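Local coordinates for gamma-glutamyl cyclotransferase (Homo sapiens, PDB 3CRY) that catalyses the release of 5-oxoproline from gamma-glutamyl dipeptides, a step of the gamma-glutamyl cycle, and works as a homodimer, at the interface of chains A and B. Coordinates in Å, arbitrary orientation; residue numbers count along the deposited sequence, not the author numbering. Chains: chain A/B, Gamma-glutamyl cyclotransferase.

Contact 1: the interface of chains A and B. Residues chain A 57, 100, 102-106, 128-129; chain B 73-75.
In this homodimer of the gamma-glutamylcyclotransferase family, B:Gln73, near the end of strand 68-74, reaches across to polar groups of chain A on the 100-106 segment, A:Gln57 and the loop at 128-129. Its CG stands anti to the carbonyl carbon (chi1 -65°) and the chain runs on extended, so the carboxamide arrives at full length. A:Thr128 crosses this stem at about a right angle, and its hydroxyl OG1 works both ways: it donates to the side-chain oxygen OE1 of B:Gln73 at 2.7 Å, in plane on a lone pair, and accepts from the backbone N of B:Gln73 at 2.9 Å. From the amide's other corner, NE2 of B:Gln73 gives a nearly straight bond to A:Tyr105 O at 2.8 Å, well above that carbonyl's plane; a water links the same NE2 to A:Val100 O. The backbone O of B:Gln73 takes two amide donors: A:Asn129 ND2 (3.0 Å) comes nearly along the C=O axis, while A:Gln57 NE2 (3.1 Å) sits above the carbonyl plane. A:Gln57, bent at chi2 (-66°), gives its other N-H to A:Gly103 O; with both acceptors in the amide plane, its rotation is likely to be held, and OE1 meets the ring CD of B:Pro75 tip to tip at 3.5 Å. An alanine in place of B:Gln73 would lack the carboxamide and probably leave A:Tyr105 O without its NE2 donor and A:Thr128 OG1 without its OE1 acceptor, while the backbone bonds could remain.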
ATOM      1  N   GLN A  57       0.812   0.358 -14.197  1.00 10.31           N
ATOM      2  CA  GLN A  57       1.735  -0.446 -15.019  1.00 11.29           C
ATOM      3  C   GLN A  57       1.780   0.083 -16.471  1.00 12.16           C
ATOM      4  O   GLN A  57       2.072  -0.668 -17.412  1.00 12.67           O
ATOM      5  CB  GLN A  57       1.363  -1.941 -14.976  1.00 11.21           C
ATOM      6  CG  GLN A  57       1.318  -2.570 -13.572  1.00 11.31           C
ATOM      7  CD  GLN A  57       2.688  -2.607 -12.907  1.00 11.01           C
ATOM      8  OE1 GLN A  57       3.725  -2.553 -13.586  1.00 13.02           O
ATOM      9  NE2 GLN A  57       2.702  -2.697 -11.585  1.00 11.76           N
ATOM     10  N   VAL A 100      -5.091  -7.096  -8.308  1.00 11.51           N
ATOM     11  CA  VAL A 100      -3.927  -7.173  -7.407  1.00 11.38           C
ATOM     12  C   VAL A 100      -2.882  -8.127  -7.999  1.00 11.92           C
ATOM     13  O   VAL A 100      -1.685  -7.831  -8.015  1.00 10.67           O
ATOM     14  CB  VAL A 100      -4.325  -7.594  -5.958  1.00 11.64           C
ATOM     15  CG1 VAL A 100      -3.076  -7.851  -5.083  1.00 10.71           C
ATOM     16  CG2 VAL A 100      -5.198  -6.548  -5.306  1.00 11.07           C
ATOM     17  N   SER A 102      -2.188  -8.879 -11.048  1.00 14.05           N
ATOM     18  CA  SER A 102      -1.493  -8.338 -12.220  1.00 13.82           C
ATOM     19  C   SER A 102      -0.747  -7.034 -11.900  1.00 12.65           C
ATOM     20  O   SER A 102      -0.218  -6.360 -12.790  1.00 12.61           O
ATOM     21  CB  SER A 102      -2.457  -8.178 -13.409  1.00 14.78           C
ATOM     22  OG  SER A 102      -3.412  -7.171 -13.173  1.00 18.37           O
ATOM     23  N   GLY A 103      -0.713  -6.683 -10.615  1.00 11.48           N
ATOM     24  CA  GLY A 103       0.094  -5.552 -10.173  1.00 10.28           C
ATOM     25  C   GLY A 103      -0.610  -4.223 -10.299  1.00  8.96           C
ATOM     26  O   GLY A 103       0.058  -3.167 -10.245  1.00  9.01           O
ATOM     27  N   MET A 104      -1.939  -4.247 -10.472  1.00  8.69           N
ATOM     28  CA  MET A 104      -2.652  -2.993 -10.737  1.00  8.30           C
ATOM     29  C   MET A 104      -2.823  -2.131  -9.477  1.00  7.28           C
ATOM     30  O   MET A 104      -2.612  -0.909  -9.510  1.00  7.64           O
ATOM     31  CB  MET A 104      -3.980  -3.220 -11.496  1.00  9.40           C
ATOM     32  CG  MET A 104      -3.764  -3.914 -12.874  1.00 11.63           C
ATOM     33  SD  MET A 104      -2.637  -3.050 -14.049  1.00 17.67           S
ATOM     34  CE  MET A 104      -3.799  -1.953 -14.882  1.00 19.75           C
ATOM     35  N   TYR A 105      -3.221  -2.783  -8.389  1.00  7.15           N
ATOM     36  CA  TYR A 105      -3.348  -2.165  -7.073  1.00  6.96           C
ATOM     37  C   TYR A 105      -2.751  -3.108  -6.039  1.00  7.31           C
ATOM     38  O   TYR A 105      -2.666  -4.326  -6.262  1.00  6.22           O
ATOM     39  CB  TYR A 105      -4.823  -1.954  -6.714  1.00  7.17           C
ATOM     40  CG  TYR A 105      -5.551  -0.851  -7.490  1.00  6.22           C
ATOM     41  CD1 TYR A 105      -6.125  -1.116  -8.731  1.00  7.83           C
ATOM     42  CD2 TYR A 105      -5.672   0.428  -6.970  1.00  5.52           C
ATOM     43  CE1 TYR A 105      -6.821  -0.129  -9.429  1.00  6.47           C
ATOM     44  CE2 TYR A 105      -6.363   1.444  -7.659  1.00  5.69           C
ATOM     45  CZ  TYR A 105      -6.925   1.153  -8.890  1.00  6.83           C
ATOM     46  OH  TYR A 105      -7.601   2.118  -9.574  1.00  6.00           O
ATOM     47  N   VAL A 106      -2.355  -2.532  -4.903  1.00  6.32           N
ATOM     48  CA  VAL A 106      -1.982  -3.304  -3.725  1.00  6.08           C
ATOM     49  C   VAL A 106      -3.062  -3.109  -2.658  1.00  5.80           C
ATOM     50  O   VAL A 106      -3.730  -2.039  -2.620  1.00  5.55           O
ATOM     51  CB  VAL A 106      -0.573  -2.897  -3.211  1.00  5.01           C
ATOM     52  CG1 VAL A 106      -0.615  -1.503  -2.575  1.00  5.23           C
ATOM     53  CG2 VAL A 106      -0.043  -3.948  -2.224  1.00  7.19           C
ATOM     54  N   THR A 128       0.872   1.231  -6.985  1.00  7.90           N
ATOM     55  CA  THR A 128       2.269   1.436  -6.585  1.00  7.75           C
ATOM     56  C   THR A 128       3.212   1.748  -7.745  1.00  7.99           C
ATOM     57  O   THR A 128       4.365   2.152  -7.514  1.00  9.50           O
ATOM     58  CB  THR A 128       2.846   0.212  -5.830  1.00  7.62           C
ATOM     59  OG1 THR A 128       2.902  -0.917  -6.713  1.00  7.01           O
ATOM     60  CG2 THR A 128       1.987  -0.155  -4.617  1.00  7.45           C
ATOM     61  N   ASN A 129       2.727   1.559  -8.977  1.00  8.04           N
ATOM     62  CA  ASN A 129       3.543   1.761 -10.154  1.00  8.45           C
ATOM     63  C   ASN A 129       2.605   2.222 -11.256  1.00  8.93           C
ATOM     64  O   ASN A 129       1.894   1.416 -11.850  1.00  9.14           O
ATOM     65  CB  ASN A 129       4.248   0.431 -10.535  1.00  8.70           C
ATOM     66  CG  ASN A 129       5.225   0.594 -11.682  1.00 11.40           C
ATOM     67  OD1 ASN A 129       5.297   1.664 -12.306  1.00 12.91           O
ATOM     68  ND2 ASN A 129       5.981  -0.459 -11.980  1.00 10.98           N
TER
ATOM     69  N   GLN B  73       5.089  -2.701  -7.168  1.00  5.94           N
ATOM     70  CA  GLN B  73       4.694  -3.814  -8.038  1.00  6.00           C
ATOM     71  C   GLN B  73       5.369  -3.722  -9.391  1.00  6.80           C
ATOM     72  O   GLN B  73       5.366  -2.662 -10.028  1.00  7.94           O
ATOM     73  CB  GLN B  73       3.180  -3.853  -8.176  1.00  6.71           C
ATOM     74  CG  GLN B  73       2.476  -4.163  -6.858  1.00  6.63           C
ATOM     75  CD  GLN B  73       1.020  -3.725  -6.859  1.00  8.08           C
ATOM     76  OE1 GLN B  73       0.715  -2.543  -7.042  1.00  8.83           O
ATOM     77  NE2 GLN B  73       0.118  -4.676  -6.619  1.00  7.86           N
ATOM     78  N   SER B  74       5.961  -4.843  -9.805  1.00  7.58           N
ATOM     79  CA  SER B  74       6.743  -4.921 -11.014  1.00  8.69           C
ATOM     80  C   SER B  74       6.723  -6.383 -11.500  1.00  9.54           C
ATOM     81  O   SER B  74       7.454  -7.217 -10.972  1.00  8.96           O
ATOM     82  CB  SER B  74       8.168  -4.424 -10.704  1.00  8.49           C
ATOM     83  OG  SER B  74       8.988  -4.416 -11.864  1.00 11.35           O
ATOM     84  N   PRO B  75       5.820  -6.715 -12.445  1.00 10.69           N
ATOM     85  CA  PRO B  75       5.773  -8.093 -12.964  1.00 11.23           C
ATOM     86  C   PRO B  75       7.134  -8.655 -13.409  1.00 11.55           C
ATOM     87  O   PRO B  75       7.875  -8.013 -14.158  1.00 12.11           O
ATOM     88  CB  PRO B  75       4.749  -8.009 -14.114  1.00 11.52           C
ATOM     89  CG  PRO B  75       3.795  -6.917 -13.646  1.00 12.78           C
ATOM     90  CD  PRO B  75       4.741  -5.882 -13.014  1.00 11.67           C
TER
HETATM   91  O   HOH W   1       0.500  -0.356  -9.470  1.00 11.64           O
HETATM   92  O   HOH W   2       0.592  -7.721  -6.533  1.00 12.64           O

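Contact 2: the interface of chains A and B. Residues chain A 49, 106-109, 126, 128; chain B 49, 106-109, 126, 128.
A:Val107 O is gripped across the interface by one backbone donor, B:Glu109 N, at 3.1 Å; the bond bends to 158° at the hydrogen, with the donor above the carbonyl plane. Its twin joins A:Glu109 N to B:Val107 O, and residues 107-109 of the two 106-114 strands pair antiparallel about the two-fold axis, with A:Ile108 facing B:Ile108. Within each pair a water bridges the other N and O: A:Val107 N to B:Glu109 O, B:Val107 N to A:Glu109 O. On one side of this ribbon, A:Val107 and B:Glu109 lie side by side and point the same way. The branch CG1 of A:Val107, anti to the backbone N (chi1 175°), rests on CB of B:Glu109 at 3.7 Å, at the root of the extended acid chain. The opposite side is largely apolar. A:Ile108 holds CG1 in the crowded position between N and the carbonyl carbon (chi1 63°), leaving CG2 to cross B:Val106 and touch its CG2 at 4.1 Å. B:Val106 CG2 also meets the rim atom CZ of A:Phe49 at 4.1 Å, the valine crossing the phenylalanine side chain at about a right angle. Farther along, A:Leu126 turns CD2 onto the methyl CG2 of B:Thr128 at 3.9 Å, again crosswise, and the symmetric pair repeats it. The short strand pairing and the apolar cluster on its other face join the two subunits in register and help hold the homodimer together.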
ATOM      1  N   PHE A  49      -3.789  12.059   2.618  1.00  8.39           N
ATOM      2  CA  PHE A  49      -3.664  11.411   1.309  1.00  8.13           C
ATOM      3  C   PHE A  49      -4.260  12.341   0.260  1.00  8.26           C
ATOM      4  O   PHE A  49      -5.107  13.202   0.596  1.00  7.90           O
ATOM      5  CB  PHE A  49      -4.454  10.098   1.264  1.00  7.66           C
ATOM      6  CG  PHE A  49      -3.757   8.913   1.904  1.00  8.08           C
ATOM      7  CD1 PHE A  49      -3.673   8.800   3.292  1.00  8.31           C
ATOM      8  CD2 PHE A  49      -3.240   7.874   1.105  1.00  9.96           C
ATOM      9  CE1 PHE A  49      -3.062   7.688   3.882  1.00  7.88           C
ATOM     10  CE2 PHE A  49      -2.627   6.772   1.698  1.00  8.31           C
ATOM     11  CZ  PHE A  49      -2.551   6.676   3.075  1.00  7.52           C
ATOM     12  N   VAL A 106      -2.355  -2.532  -4.903  1.00  6.32           N
ATOM     13  CA  VAL A 106      -1.982  -3.304  -3.725  1.00  6.08           C
ATOM     14  C   VAL A 106      -3.062  -3.109  -2.658  1.00  5.80           C
ATOM     15  O   VAL A 106      -3.730  -2.039  -2.620  1.00  5.55           O
ATOM     16  CB  VAL A 106      -0.573  -2.897  -3.211  1.00  5.01           C
ATOM     17  CG1 VAL A 106      -0.615  -1.503  -2.575  1.00  5.23           C
ATOM     18  CG2 VAL A 106      -0.043  -3.948  -2.224  1.00  7.19           C
ATOM     19  N   VAL A 107      -3.280  -4.139  -1.828  1.00  5.58           N
ATOM     20  CA  VAL A 107      -4.169  -4.023  -0.671  1.00  5.25           C
ATOM     21  C   VAL A 107      -3.511  -3.189   0.418  1.00  5.19           C
ATOM     22  O   VAL A 107      -2.354  -3.441   0.770  1.00  4.68           O
ATOM     23  CB  VAL A 107      -4.524  -5.424  -0.060  1.00  5.17           C
ATOM     24  CG1 VAL A 107      -5.342  -5.260   1.208  1.00  5.49           C
ATOM     25  CG2 VAL A 107      -5.226  -6.301  -1.073  1.00  7.14           C
ATOM     26  N   ILE A 108      -4.237  -2.200   0.930  1.00  4.99           N
ATOM     27  CA  ILE A 108      -3.773  -1.401   2.087  1.00  5.50           C
ATOM     28  C   ILE A 108      -4.744  -1.488   3.269  1.00  6.26           C
ATOM     29  O   ILE A 108      -5.901  -1.916   3.122  1.00  6.22           O
ATOM     30  CB  ILE A 108      -3.570   0.091   1.716  1.00  5.66           C
ATOM     31  CG1 ILE A 108      -4.891   0.761   1.288  1.00  6.02           C
ATOM     32  CG2 ILE A 108      -2.452   0.244   0.660  1.00  5.74           C
ATOM     33  CD1 ILE A 108      -4.718   2.253   0.948  1.00  5.40           C
ATOM     34  N   GLU A 109      -4.279  -1.063   4.445  1.00  6.51           N
ATOM     35  CA  GLU A 109      -5.162  -0.829   5.586  1.00  7.62           C
ATOM     36  C   GLU A 109      -5.059   0.656   5.869  1.00  8.05           C
ATOM     37  O   GLU A 109      -3.955   1.218   5.849  1.00  8.50           O
ATOM     38  CB  GLU A 109      -4.696  -1.619   6.829  1.00  7.74           C
ATOM     39  CG  GLU A 109      -5.611  -1.478   8.054  1.00  8.97           C
ATOM     40  CD  GLU A 109      -5.038  -2.198   9.259  1.00 10.15           C
ATOM     41  OE1 GLU A 109      -5.051  -3.440   9.262  1.00 14.97           O
ATOM     42  OE2 GLU A 109      -4.536  -1.506  10.161  1.00 13.53           O
ATOM     43  N   LEU A 126      -4.473   0.911  -3.421  1.00  4.85           N
ATOM     44  CA  LEU A 126      -3.860   1.989  -4.206  1.00  5.33           C
ATOM     45  C   LEU A 126      -2.819   1.461  -5.196  1.00  6.41           C
ATOM     46  O   LEU A 126      -2.360   0.311  -5.072  1.00  5.94           O
ATOM     47  CB  LEU A 126      -3.302   3.079  -3.277  1.00  5.32           C
ATOM     48  CG  LEU A 126      -2.217   2.644  -2.263  1.00  6.41           C
ATOM     49  CD1 LEU A 126      -0.872   2.329  -2.905  1.00  6.98           C
ATOM     50  CD2 LEU A 126      -2.063   3.750  -1.194  1.00  5.02           C
ATOM     51  N   THR A 128       0.872   1.231  -6.985  1.00  7.90           N
ATOM     52  CA  THR A 128       2.269   1.436  -6.585  1.00  7.75           C
ATOM     53  C   THR A 128       3.212   1.748  -7.745  1.00  7.99           C
ATOM     54  O   THR A 128       4.365   2.152  -7.514  1.00  9.50           O
ATOM     55  CB  THR A 128       2.846   0.212  -5.830  1.00  7.62           C
ATOM     56  OG1 THR A 128       2.902  -0.917  -6.713  1.00  7.01           O
ATOM     57  CG2 THR A 128       1.987  -0.155  -4.617  1.00  7.45           C
TER
ATOM     58  N   PHE B  49       7.119  -7.987  -7.164  1.00  6.91           N
ATOM     59  CA  PHE B  49       7.531  -6.699  -6.570  1.00  6.76           C
ATOM     60  C   PHE B  49       9.037  -6.495  -6.768  1.00  6.81           C
ATOM     61  O   PHE B  49       9.786  -7.483  -6.845  1.00  6.42           O
ATOM     62  CB  PHE B  49       7.225  -6.676  -5.058  1.00  7.12           C
ATOM     63  CG  PHE B  49       5.764  -6.400  -4.704  1.00  7.48           C
ATOM     64  CD1 PHE B  49       4.769  -7.390  -4.858  1.00  8.85           C
ATOM     65  CD2 PHE B  49       5.397  -5.174  -4.143  1.00  7.67           C
ATOM     66  CE1 PHE B  49       3.418  -7.133  -4.467  1.00  6.67           C
ATOM     67  CE2 PHE B  49       4.052  -4.919  -3.760  1.00  5.80           C
ATOM     68  CZ  PHE B  49       3.079  -5.904  -3.910  1.00  6.59           C
ATOM     69  N   VAL B 106       2.766   3.170   4.240  1.00  7.05           N
ATOM     70  CA  VAL B 106       1.377   2.726   4.385  1.00  6.68           C
ATOM     71  C   VAL B 106       1.375   1.238   4.734  1.00  6.26           C
ATOM     72  O   VAL B 106       2.266   0.493   4.292  1.00  5.32           O
ATOM     73  CB  VAL B 106       0.567   3.022   3.076  1.00  7.30           C
ATOM     74  CG1 VAL B 106       1.002   2.081   1.918  1.00  7.01           C
ATOM     75  CG2 VAL B 106      -0.958   2.913   3.357  1.00  6.80           C
ATOM     76  N   VAL B 107       0.399   0.820   5.535  1.00  5.40           N
ATOM     77  CA  VAL B 107       0.182  -0.617   5.812  1.00  5.62           C
ATOM     78  C   VAL B 107      -0.326  -1.301   4.558  1.00  5.43           C
ATOM     79  O   VAL B 107      -1.265  -0.810   3.914  1.00  6.25           O
ATOM     80  CB  VAL B 107      -0.884  -0.822   6.909  1.00  5.88           C
ATOM     81  CG1 VAL B 107      -1.170  -2.304   7.102  1.00  5.23           C
ATOM     82  CG2 VAL B 107      -0.455  -0.191   8.260  1.00  7.59           C
ATOM     83  N   ILE B 108       0.283  -2.431   4.215  1.00  5.83           N
ATOM     84  CA  ILE B 108      -0.212  -3.284   3.131  1.00  5.65           C
ATOM     85  C   ILE B 108      -0.510  -4.712   3.637  1.00  6.31           C
ATOM     86  O   ILE B 108      -0.067  -5.124   4.718  1.00  6.77           O
ATOM     87  CB  ILE B 108       0.761  -3.342   1.914  1.00  5.59           C
ATOM     88  CG1 ILE B 108       2.107  -4.003   2.292  1.00  4.53           C
ATOM     89  CG2 ILE B 108       0.992  -1.926   1.307  1.00  4.39           C
ATOM     90  CD1 ILE B 108       3.113  -4.061   1.120  1.00  5.48           C
ATOM     91  N   GLU B 109      -1.254  -5.454   2.825  1.00  5.84           N
ATOM     92  CA  GLU B 109      -1.396  -6.896   2.989  1.00  6.85           C
ATOM     93  C   GLU B 109      -0.782  -7.542   1.761  1.00  6.74           C
ATOM     94  O   GLU B 109      -1.059  -7.134   0.646  1.00  6.06           O
ATOM     95  CB  GLU B 109      -2.864  -7.283   3.112  1.00  7.33           C
ATOM     96  CG  GLU B 109      -3.100  -8.775   3.347  1.00  8.85           C
ATOM     97  CD  GLU B 109      -4.592  -9.110   3.313  1.00  9.89           C
ATOM     98  OE1 GLU B 109      -5.326  -8.750   4.282  1.00 15.70           O
ATOM     99  OE2 GLU B 109      -5.019  -9.681   2.298  1.00 14.93           O
ATOM    100  N   LEU B 126       4.884  -0.217   2.733  1.00  4.99           N
ATOM    101  CA  LEU B 126       5.653   0.362   1.630  1.00  5.40           C
ATOM    102  C   LEU B 126       5.449   1.878   1.533  1.00  5.91           C
ATOM    103  O   LEU B 126       4.498   2.404   2.129  1.00  6.71           O
ATOM    104  CB  LEU B 126       5.375  -0.353   0.298  1.00  4.88           C
ATOM    105  CG  LEU B 126       3.938  -0.306  -0.277  1.00  5.55           C
ATOM    106  CD1 LEU B 126       3.509   1.086  -0.740  1.00  5.64           C
ATOM    107  CD2 LEU B 126       3.815  -1.298  -1.421  1.00  6.00           C
ATOM    108  N   THR B 128       4.556   5.386  -0.405  1.00  7.81           N
ATOM    109  CA  THR B 128       3.690   5.807  -1.522  1.00  9.30           C
ATOM    110  C   THR B 128       4.097   7.132  -2.172  1.00 10.06           C
ATOM    111  O   THR B 128       3.557   7.495  -3.230  1.00 11.25           O
ATOM    112  CB  THR B 128       2.209   5.924  -1.096  1.00  9.09           C
ATOM    113  OG1 THR B 128       2.042   7.019  -0.184  1.00  8.98           O
ATOM    114  CG2 THR B 128       1.698   4.627  -0.425  1.00 10.12           C
TER
HETATM  115  O   HOH W   3      -1.757   2.578   6.674  1.00  8.00           O
HETATM  116  O   HOH W   4      -1.994  -6.853  -1.964  1.00  8.65           O

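Contact 1 and contact 2 belong to one two-fold symmetric interface, their C-alpha centres about 10 Å apart. They share A:Val106, at the start of strand 106-114, and A:Thr128, whose hydroxyl serves contact 1 while its methyl serves contact 2. Contact 2 straddles the symmetry axis, whereas contact 1 lies to one side and recurs with the chains exchanged, so the polar grips flank the central strand pairing. Contact 1 is centred about 7 Å from A:Gln98, the position of the catalytic proton acceptor, altered in this construct, and contact 2 about 12 Å, so dimer assembly may help steady the walls near the catalytic site.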